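Local coordinates for chitosanase (Gynuella sunshinyii YC6258, PDB 6LWU), which probably hydrolyses chitosan as a glycoside hydrolase of family 46 and holds glucosamine units in this structure, at residues Ala127-Gln132 / Gly169-Gly174; Leu138-Ala143 / Lys182-Ile187; Ile187-Leu192 / Gly209-Leu214. The protein carries 1 engineered substitution. All coordinates share one frame; numbering follows the deposited sequence.

How the contacts relate
From the N terminus, the chain first leaves helix 104-128, and contact 1 joins this turn to the loop 169-174 after helix 156-166, closing a loop that carries helices 134-147 and 156-166. Contact 2 opens within that loop, on helix 134-147, and closes beyond it on helix 177-193, so the two cross along the sequence; they touch where Leu129 packs on Leu140. Contact 3 follows in series on the same helix 177-193, the two sharing Ile187, and its pairing with helix 209-219, antiparallel to it, closes a short loop that carries helix 201-205. Asp142 fastens the last two contacts together by salt bridges to Arg188 and Arg210.

Contact 1: residues Ala127-Gln132 / Gly169-Gly174; sequences AELGAQ and GIPAEG
Leu129 packs against Ile170 and Pro171 where the chain leaves helix 104-128 through a Schellman motif, with Gly130 at positive phi and its N bonded back to Ala127 O. The polar link is the carbonyl of Leu129: its O accepts Ala172 N at 2.9 Å (157° at the hydrogen), the donor tilted 21° from the carbonyl plane. The Pro171 ring lies against the same oxygen, its CD 3.1 Å from Leu129 O. The Leu129 side chain passes slantwise by Ile170, CD2 meeting Ile170 CG2 at 3.7 Å, and reaches Pro171 CD at 4.1 Å. Trp180 touches both Leu129 and Pro171, and Thr164 lies against Leu129 and Ile170, so the turn is bedded on helices 177-193 and 156-166. Ile170 places CG1 between its backbone N and carbonyl carbon (chi1 63°), which brings CD1 to 3.4 Å from Glu128 O. An alanine in place of Ile170 lacks CG1, CG2 and CD1, and would probably leave a gap beside Leu129 CD2 and the Glu128 carbonyl. Across from Ala172 stands a glycine: Ala172 CB sits 3.5 Å from Gly130 CA, where a CB on Gly130 would clash.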
loop_
_atom_site.group_PDB
_atom_site.type_symbol
_atom_site.label_atom_id
_atom_site.label_comp_id
_atom_site.label_asym_id
_atom_site.label_seq_id
_atom_site.Cartn_x
_atom_site.Cartn_y
_atom_site.Cartn_z
ATOM N N ALA A 127 7.684 12.484 -9.071
ATOM C CA ALA A 127 8.017 13.689 -9.829
ATOM C C ALA A 127 9.322 14.321 -9.357
ATOM O O ALA A 127 10.081 14.844 -10.181
ATOM C CB ALA A 127 6.882 14.710 -9.748
ATOM N N GLU A 128 9.595 14.310 -8.040
ATOM C CA GLU A 128 10.922 14.716 -7.573
ATOM C C GLU A 128 12.015 13.809 -8.134
ATOM O O GLU A 128 13.146 14.257 -8.349
ATOM C CB GLU A 128 11.014 14.711 -6.045
ATOM C CG GLU A 128 9.742 15.022 -5.289
ATOM C CD GLU A 128 9.942 14.933 -3.776
ATOM O OE1 GLU A 128 9.090 15.462 -3.021
ATOM O OE2 GLU A 128 10.955 14.334 -3.346
ATOM N N LEU A 129 11.710 12.529 -8.357
ATOM C CA LEU A 129 12.687 11.645 -8.973
ATOM C C LEU A 129 12.887 11.961 -10.445
ATOM O O LEU A 129 13.861 11.487 -11.040
ATOM C CB LEU A 129 12.257 10.184 -8.822
ATOM C CG LEU A 129 12.586 9.531 -7.482
ATOM C CD1 LEU A 129 11.750 8.268 -7.254
ATOM C CD2 LEU A 129 14.076 9.205 -7.427
ATOM N N GLY A 130 12.000 12.751 -11.043
ATOM C CA GLY A 130 11.904 12.768 -12.489
ATOM C C GLY A 130 11.440 11.460 -13.071
ATOM O O GLY A 130 11.537 11.263 -14.285
ATOM N N ALA A 131 10.946 10.553 -12.234
ATOM C CA ALA A 131 10.475 9.273 -12.731
ATOM C C ALA A 131 9.260 9.501 -13.616
ATOM O O ALA A 131 8.354 10.272 -13.280
ATOM C CB ALA A 131 10.156 8.318 -11.564
ATOM N N GLN A 132 9.268 8.863 -14.789
ATOM C CA GLN A 132 8.085 9.003 -15.631
ATOM C C GLN A 132 7.762 7.730 -16.432
ATOM O O GLN A 132 6.999 7.814 -17.401
ATOM C CB GLN A 132 8.261 10.310 -16.470
ATOM C CG GLN A 132 7.524 11.641 -15.939
ATOM C CD GLN A 132 8.184 12.921 -16.550
ATOM O OE1 GLN A 132 9.094 12.823 -17.385
ATOM N NE2 GLN A 132 7.662 14.128 -16.171
ATOM N N GLY A 169 22.447 8.745 -8.322
ATOM C CA GLY A 169 21.614 9.789 -8.932
ATOM C C GLY A 169 20.172 9.395 -9.172
ATOM O O GLY A 169 19.818 8.282 -8.908
ATOM N N ILE A 170 19.408 10.309 -9.747
ATOM C CA ILE A 170 17.979 10.114 -9.978
ATOM C C ILE A 170 17.720 10.242 -11.471
ATOM O O ILE A 170 18.555 10.783 -12.215
ATOM C CB ILE A 170 17.128 11.126 -9.176
ATOM C CG1 ILE A 170 17.427 12.554 -9.645
ATOM C CG2 ILE A 170 17.354 10.942 -7.681
ATOM C CD1 ILE A 170 16.393 13.571 -9.228
ATOM N N PRO A 171 16.564 9.758 -11.951
ATOM C CA PRO A 171 16.294 9.820 -13.399
ATOM C C PRO A 171 16.224 11.228 -13.950
ATOM O O PRO A 171 16.653 11.454 -15.086
ATOM C CB PRO A 171 14.949 9.094 -13.537
ATOM C CG PRO A 171 14.884 8.195 -12.340
ATOM C CD PRO A 171 15.554 8.952 -11.240
ATOM N N ALA A 172 15.702 12.190 -13.187
ATOM C CA ALA A 172 15.726 13.576 -13.635
ATOM C C ALA A 172 17.139 14.098 -13.818
ATOM O O ALA A 172 17.315 15.166 -14.419
ATOM C CB ALA A 172 14.992 14.474 -12.645
ATOM N N GLU A 173 18.139 13.383 -13.303
ATOM C CA GLU A 173 19.535 13.788 -13.370
ATOM C C GLU A 173 20.344 12.954 -14.355
ATOM O O GLU A 173 21.572 13.055 -14.362
ATOM C CB GLU A 173 20.167 13.724 -11.975
ATOM C CG GLU A 173 19.677 14.833 -11.047
ATOM C CD GLU A 173 20.190 14.703 -9.622
ATOM O OE1 GLU A 173 20.493 13.576 -9.190
ATOM O OE2 GLU A 173 20.290 15.737 -8.933
ATOM N N GLY A 174 19.690 12.133 -15.183
ATOM C CA GLY A 174 20.360 11.432 -16.259
ATOM C C GLY A 174 20.622 9.955 -16.026
ATOM O O GLY A 174 20.984 9.254 -16.980
#

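Contact 2: residues Leu138-Ala143 / Lys182-Ile187; sequences LALYDA and KTFLKI
Ala139 O is approached from both helices. It accepts the backbone N of Ala143 at 3.0 Å in the regular helical bond, and the ring of Phe184 comes in from the other segment with CE2 3.9 Å from Ala139 O, a van der Waals approach at a slant to the ring. Phe184 covers more of this interface than any other residue. Its CG lies anti to the backbone N (chi1 173°), which swings the ring out across the gap between the helices. There its edge meets the methyl of Ala143, in the plane of the ring, with Ala143 CB 3.6 Å from Phe184 CZ. One helical turn earlier, Ala139 CB stands 4.4 Å from Phe184 CE2. Leu140 completes the setting, its CD2 coming obliquely to within 4.3 Å of Phe184 CZ.

This is the near-parallel pairing of helices 134-147 and 177-193 in the mostly helical, lysozyme-related fold of family 46. The short axes cross at 22° and come no closer than 11.3 Å. At that spacing the backbones stay well apart, and the large aromatic ring bridges to the alanine face. Leu185 adds a second, smaller bridge: its CD1 touches Ala139 CB at 4.1 Å and also lies at the edge of the Phe184 ring, near its plane.

All the touching residues are buried. The Trp180 ring meets Phe184 with the two planes about 10° apart, and Leu156 and Thr163 of helix 156-166 also pack on Phe184. Met215 of helix 209-219 touches Leu185.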
loop_
_atom_site.group_PDB
_atom_site.type_symbol
_atom_site.label_atom_id
_atom_site.label_comp_id
_atom_site.label_asym_id
_atom_site.label_seq_id
_atom_site.Cartn_x
_atom_site.Cartn_y
_atom_site.Cartn_z
ATOM N N LEU A 138 3.706 2.770 -10.480
ATOM C CA LEU A 138 3.049 1.656 -9.820
ATOM C C LEU A 138 3.919 1.109 -8.685
ATOM O O LEU A 138 3.432 0.896 -7.568
ATOM C CB LEU A 138 2.723 0.570 -10.851
ATOM C CG LEU A 138 2.344 -0.814 -10.308
ATOM C CD1 LEU A 138 1.030 -0.743 -9.527
ATOM C CD2 LEU A 138 2.237 -1.850 -11.410
ATOM N N ALA A 139 5.222 0.909 -8.947
ATOM C CA ALA A 139 6.104 0.361 -7.918
ATOM C C ALA A 139 6.249 1.325 -6.753
ATOM O O ALA A 139 6.347 0.903 -5.589
ATOM C CB ALA A 139 7.485 0.021 -8.494
ATOM N N LEU A 140 6.281 2.628 -7.036
ATOM C CA LEU A 140 6.325 3.566 -5.921
ATOM C C LEU A 140 5.026 3.514 -5.122
ATOM O O LEU A 140 5.047 3.529 -3.883
ATOM C CB LEU A 140 6.609 4.975 -6.427
ATOM C CG LEU A 140 8.028 5.162 -6.957
ATOM C CD1 LEU A 140 8.100 6.433 -7.787
ATOM C CD2 LEU A 140 9.037 5.200 -5.826
ATOM N N TYR A 141 3.895 3.392 -5.819
ATOM C CA TYR A 141 2.595 3.393 -5.157
ATOM C C TYR A 141 2.395 2.134 -4.311
ATOM O O TYR A 141 2.037 2.226 -3.135
ATOM C CB TYR A 141 1.503 3.550 -6.213
ATOM C CG TYR A 141 0.088 3.560 -5.711
ATOM C CD1 TYR A 141 -0.260 4.170 -4.503
ATOM C CD2 TYR A 141 -0.922 2.974 -6.468
ATOM C CE1 TYR A 141 -1.570 4.181 -4.079
ATOM C CE2 TYR A 141 -2.230 2.978 -6.052
ATOM C CZ TYR A 141 -2.550 3.574 -4.864
ATOM O OH TYR A 141 -3.869 3.541 -4.476
ATOM N N ASP A 142 2.606 0.950 -4.893
ATOM C CA ASP A 142 2.597 -0.288 -4.112
ATOM C C ASP A 142 3.504 -0.180 -2.890
ATOM O O ASP A 142 3.102 -0.512 -1.768
ATOM C CB ASP A 142 3.031 -1.465 -4.994
ATOM C CG ASP A 142 2.753 -2.820 -4.353
ATOM O OD1 ASP A 142 1.557 -3.111 -4.110
ATOM O OD2 ASP A 142 3.725 -3.595 -4.103
ATOM N N ALA A 143 4.732 0.310 -3.090
ATOM C CA ALA A 143 5.695 0.409 -1.995
ATOM C C ALA A 143 5.199 1.326 -0.876
ATOM O O ALA A 143 5.335 0.994 0.310
ATOM C CB ALA A 143 7.046 0.895 -2.528
ATOM N N LYS A 182 15.150 -1.051 -11.268
ATOM C CA LYS A 182 15.685 -2.360 -10.890
ATOM C C LYS A 182 16.301 -2.307 -9.498
ATOM O O LYS A 182 15.973 -3.122 -8.630
ATOM C CB LYS A 182 16.721 -2.840 -11.917
ATOM C CG LYS A 182 16.666 -4.347 -12.225
ATOM C CD LYS A 182 18.049 -4.955 -12.535
ATOM C CE LYS A 182 17.949 -6.467 -12.809
ATOM N NZ LYS A 182 19.256 -7.146 -13.133
ATOM N N THR A 183 17.171 -1.325 -9.261
ATOM C CA THR A 183 17.813 -1.190 -7.958
ATOM C C THR A 183 16.774 -1.050 -6.846
ATOM O O THR A 183 16.854 -1.734 -5.816
ATOM C CB THR A 183 18.767 0.006 -7.978
ATOM O OG1 THR A 183 19.693 -0.146 -9.054
ATOM C CG2 THR A 183 19.537 0.109 -6.684
ATOM N N PHE A 184 15.773 -0.185 -7.055
ATOM C CA PHE A 184 14.727 0.007 -6.055
ATOM C C PHE A 184 13.971 -1.289 -5.793
ATOM O O PHE A 184 13.669 -1.619 -4.639
ATOM C CB PHE A 184 13.756 1.103 -6.507
ATOM C CG PHE A 184 12.547 1.252 -5.607
ATOM C CD1 PHE A 184 12.614 2.021 -4.447
ATOM C CD2 PHE A 184 11.355 0.605 -5.908
ATOM C CE1 PHE A 184 11.497 2.153 -3.606
ATOM C CE2 PHE A 184 10.242 0.729 -5.078
ATOM C CZ PHE A 184 10.313 1.506 -3.921
ATOM N N LEU A 185 13.636 -2.029 -6.853
ATOM C CA LEU A 185 12.903 -3.277 -6.677
ATOM C C LEU A 185 13.706 -4.271 -5.845
ATOM O O LEU A 185 13.146 -4.975 -4.996
ATOM C CB LEU A 185 12.554 -3.875 -8.039
ATOM C CG LEU A 185 11.291 -3.377 -8.739
ATOM C CD1 LEU A 185 11.079 -1.894 -8.461
ATOM C CD2 LEU A 185 11.359 -3.649 -10.252
ATOM N N LYS A 186 15.024 -4.340 -6.084
ATOM C CA LYS A 186 15.878 -5.273 -5.365
ATOM C C LYS A 186 16.108 -4.827 -3.927
ATOM O O LYS A 186 16.144 -5.663 -3.014
ATOM C CB LYS A 186 17.211 -5.431 -6.101
ATOM C CG LYS A 186 17.214 -6.608 -7.041
ATOM C CD LYS A 186 18.005 -6.327 -8.295
ATOM C CE LYS A 186 19.377 -5.759 -7.990
ATOM N NZ LYS A 186 20.374 -6.486 -8.833
ATOM N N ILE A 187 16.296 -3.523 -3.706
ATOM C CA ILE A 187 16.403 -3.016 -2.341
ATOM C C ILE A 187 15.106 -3.275 -1.584
ATOM O O ILE A 187 15.124 -3.655 -0.404
ATOM C CB ILE A 187 16.784 -1.523 -2.351
ATOM C CG1 ILE A 187 18.304 -1.363 -2.458
ATOM C CG2 ILE A 187 16.262 -0.809 -1.095
ATOM C CD1 ILE A 187 18.762 0.068 -2.687
#

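Contact 3: residues Ile187-Leu192 / Gly209-Leu214; sequences IRKQVL and GRVDSL
Lys189 and Asp212 form the salt bridge of this antiparallel helix pair, in which the axes of the short segments run 9.7 Å apart at 172°. The lysine chain is extended and meets the aspartate at about a right angle. Its NZ donates to Asp212 OD1 at 2.8 Å on the syn side, 19° out of the carboxylate plane. Both residues are partly exposed, at the margin of the interface.

The apolar contacts centre on Val211, which has the most surface covered here. Its CG2 meets Leu192 CD1 tip to tip at 3.6 Å and also lies over one face of the Arg188 guanidinium. The other methyl, CG1, reaches Lys189 CB at 4.0 Å. Leu214 approaches that guanidinium at its edge, with CD1 3.5 Å from Arg188 NH1.

The third group is a pair of buried arginines. Arg188, extended from CG to NE, crosses Arg210 at about a right angle, its NH2 over the face of the Arg210 guanidinium and 3.6 Å from Arg210 NE. Arg210 reaches this place through a bend at chi3 (-81°), and its side chain lies about 5 Å from a bound glucosamine unit. Both belong to one carboxylate: Asp142 binds Arg188 NH2 through OD2 and Arg210 NH2 through OD1, an arrangement consistent with the buried Arg-Asp-Arg network of family 46 chitosanases. His147 NE2 further fixes Arg188 through its NE. The two arginines would tend to keep Asp142 ionised, and its charge probably offsets the closeness of the two guanidinium groups.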
loop_
_atom_site.group_PDB
_atom_site.type_symbol
_atom_site.label_atom_id
_atom_site.label_comp_id
_atom_site.label_asym_id
_atom_site.label_seq_id
_atom_site.Cartn_x
_atom_site.Cartn_y
_atom_site.Cartn_z
ATOM N N ILE A 187 16.296 -3.523 -3.706
ATOM C CA ILE A 187 16.403 -3.016 -2.341
ATOM C C ILE A 187 15.106 -3.275 -1.584
ATOM O O ILE A 187 15.124 -3.655 -0.404
ATOM C CB ILE A 187 16.784 -1.523 -2.351
ATOM C CG1 ILE A 187 18.304 -1.363 -2.458
ATOM C CG2 ILE A 187 16.262 -0.809 -1.095
ATOM C CD1 ILE A 187 18.762 0.068 -2.687
ATOM N N ARG A 188 13.961 -3.110 -2.263
ATOM C CA ARG A 188 12.674 -3.371 -1.622
ATOM C C ARG A 188 12.560 -4.825 -1.195
ATOM O O ARG A 188 12.168 -5.124 -0.055
ATOM C CB ARG A 188 11.503 -2.972 -2.534
ATOM C CG ARG A 188 10.162 -2.892 -1.791
ATOM C CD ARG A 188 8.971 -2.574 -2.697
ATOM N NE ARG A 188 7.682 -2.814 -2.036
ATOM C CZ ARG A 188 6.521 -2.960 -2.673
ATOM N NH1 ARG A 188 6.457 -2.896 -3.998
ATOM N NH2 ARG A 188 5.420 -3.185 -1.993
ATOM N N LYS A 189 12.912 -5.750 -2.087
ATOM C CA LYS A 189 12.821 -7.156 -1.714
ATOM C C LYS A 189 13.717 -7.472 -0.518
ATOM O O LYS A 189 13.328 -8.261 0.353
ATOM C CB LYS A 189 13.155 -8.039 -2.916
ATOM C CG LYS A 189 12.582 -9.450 -2.814
ATOM C CD LYS A 189 13.074 -10.337 -3.951
ATOM C CE LYS A 189 12.595 -11.780 -3.796
ATOM N NZ LYS A 189 12.911 -12.579 -5.020
ATOM N N GLN A 190 14.891 -6.835 -0.424
ATOM C CA GLN A 190 15.777 -7.099 0.709
ATOM C C GLN A 190 15.181 -6.572 2.010
ATOM O O GLN A 190 15.386 -7.171 3.080
ATOM C CB GLN A 190 17.156 -6.489 0.461
ATOM C CG GLN A 190 17.989 -7.260 -0.547
ATOM C CD GLN A 190 19.084 -6.414 -1.186
ATOM O OE1 GLN A 190 19.547 -5.430 -0.601
ATOM N NE2 GLN A 190 19.507 -6.803 -2.395
ATOM N N VAL A 191 14.433 -5.467 1.935
ATOM C CA VAL A 191 13.783 -4.922 3.123
ATOM C C VAL A 191 12.613 -5.800 3.537
ATOM O O VAL A 191 12.407 -6.058 4.723
ATOM C CB VAL A 191 13.346 -3.467 2.871
ATOM C CG1 VAL A 191 12.381 -2.986 3.948
ATOM C CG2 VAL A 191 14.562 -2.551 2.774
ATOM N N LEU A 192 11.847 -6.297 2.570
ATOM C CA LEU A 192 10.750 -7.200 2.898
ATOM C C LEU A 192 11.255 -8.493 3.536
ATOM O O LEU A 192 10.595 -9.054 4.419
ATOM C CB LEU A 192 9.939 -7.510 1.647
ATOM C CG LEU A 192 8.991 -6.412 1.164
ATOM C CD1 LEU A 192 8.364 -6.815 -0.168
ATOM C CD2 LEU A 192 7.925 -6.084 2.243
ATOM N N GLY A 209 6.718 -12.056 -3.445
ATOM C CA GLY A 209 6.264 -12.368 -4.787
ATOM C C GLY A 209 5.719 -11.151 -5.513
ATOM O O GLY A 209 5.819 -11.059 -6.745
ATOM N N ARG A 210 5.161 -10.187 -4.767
ATOM C CA ARG A 210 4.682 -8.957 -5.389
ATOM C C ARG A 210 5.834 -8.159 -5.981
ATOM O O ARG A 210 5.687 -7.548 -7.040
ATOM C CB ARG A 210 3.901 -8.114 -4.380
ATOM C CG ARG A 210 4.721 -7.215 -3.470
ATOM C CD ARG A 210 3.935 -6.905 -2.196
ATOM N NE ARG A 210 2.962 -5.836 -2.409
ATOM C CZ ARG A 210 2.023 -5.489 -1.528
ATOM N NH1 ARG A 210 1.905 -6.129 -0.366
ATOM N NH2 ARG A 210 1.204 -4.493 -1.803
ATOM N N VAL A 211 6.994 -8.164 -5.321
ATOM C CA VAL A 211 8.143 -7.486 -5.900
ATOM C C VAL A 211 8.625 -8.238 -7.133
ATOM O O VAL A 211 9.088 -7.619 -8.101
ATOM C CB VAL A 211 9.268 -7.313 -4.865
ATOM C CG1 VAL A 211 10.498 -6.686 -5.525
ATOM C CG2 VAL A 211 8.799 -6.461 -3.697
ATOM N N ASP A 212 8.487 -9.569 -7.151
ATOM C CA ASP A 212 8.858 -10.330 -8.346
ATOM C C ASP A 212 7.919 -10.023 -9.517
ATOM O O ASP A 212 8.369 -9.922 -10.665
ATOM C CB ASP A 212 8.864 -11.839 -8.057
ATOM C CG ASP A 212 9.711 -12.225 -6.832
ATOM O OD1 ASP A 212 10.759 -11.587 -6.568
ATOM O OD2 ASP A 212 9.309 -13.180 -6.125
ATOM N N SER A 213 6.614 -9.882 -9.252
ATOM C CA SER A 213 5.668 -9.546 -10.318
ATOM C C SER A 213 5.981 -8.189 -10.936
ATOM O O SER A 213 5.911 -8.022 -12.159
ATOM C CB SER A 213 4.238 -9.554 -9.779
ATOM O OG SER A 213 3.749 -10.871 -9.625
ATOM N N LEU A 214 6.319 -7.202 -10.106
ATOM C CA LEU A 214 6.785 -5.922 -10.627
ATOM C C LEU A 214 8.094 -6.085 -11.391
ATOM O O LEU A 214 8.280 -5.483 -12.450
ATOM C CB LEU A 214 6.949 -4.922 -9.481
ATOM C CG LEU A 214 5.703 -4.489 -8.693
ATOM C CD1 LEU A 214 6.081 -3.757 -7.409
ATOM C CD2 LEU A 214 4.800 -3.613 -9.547
#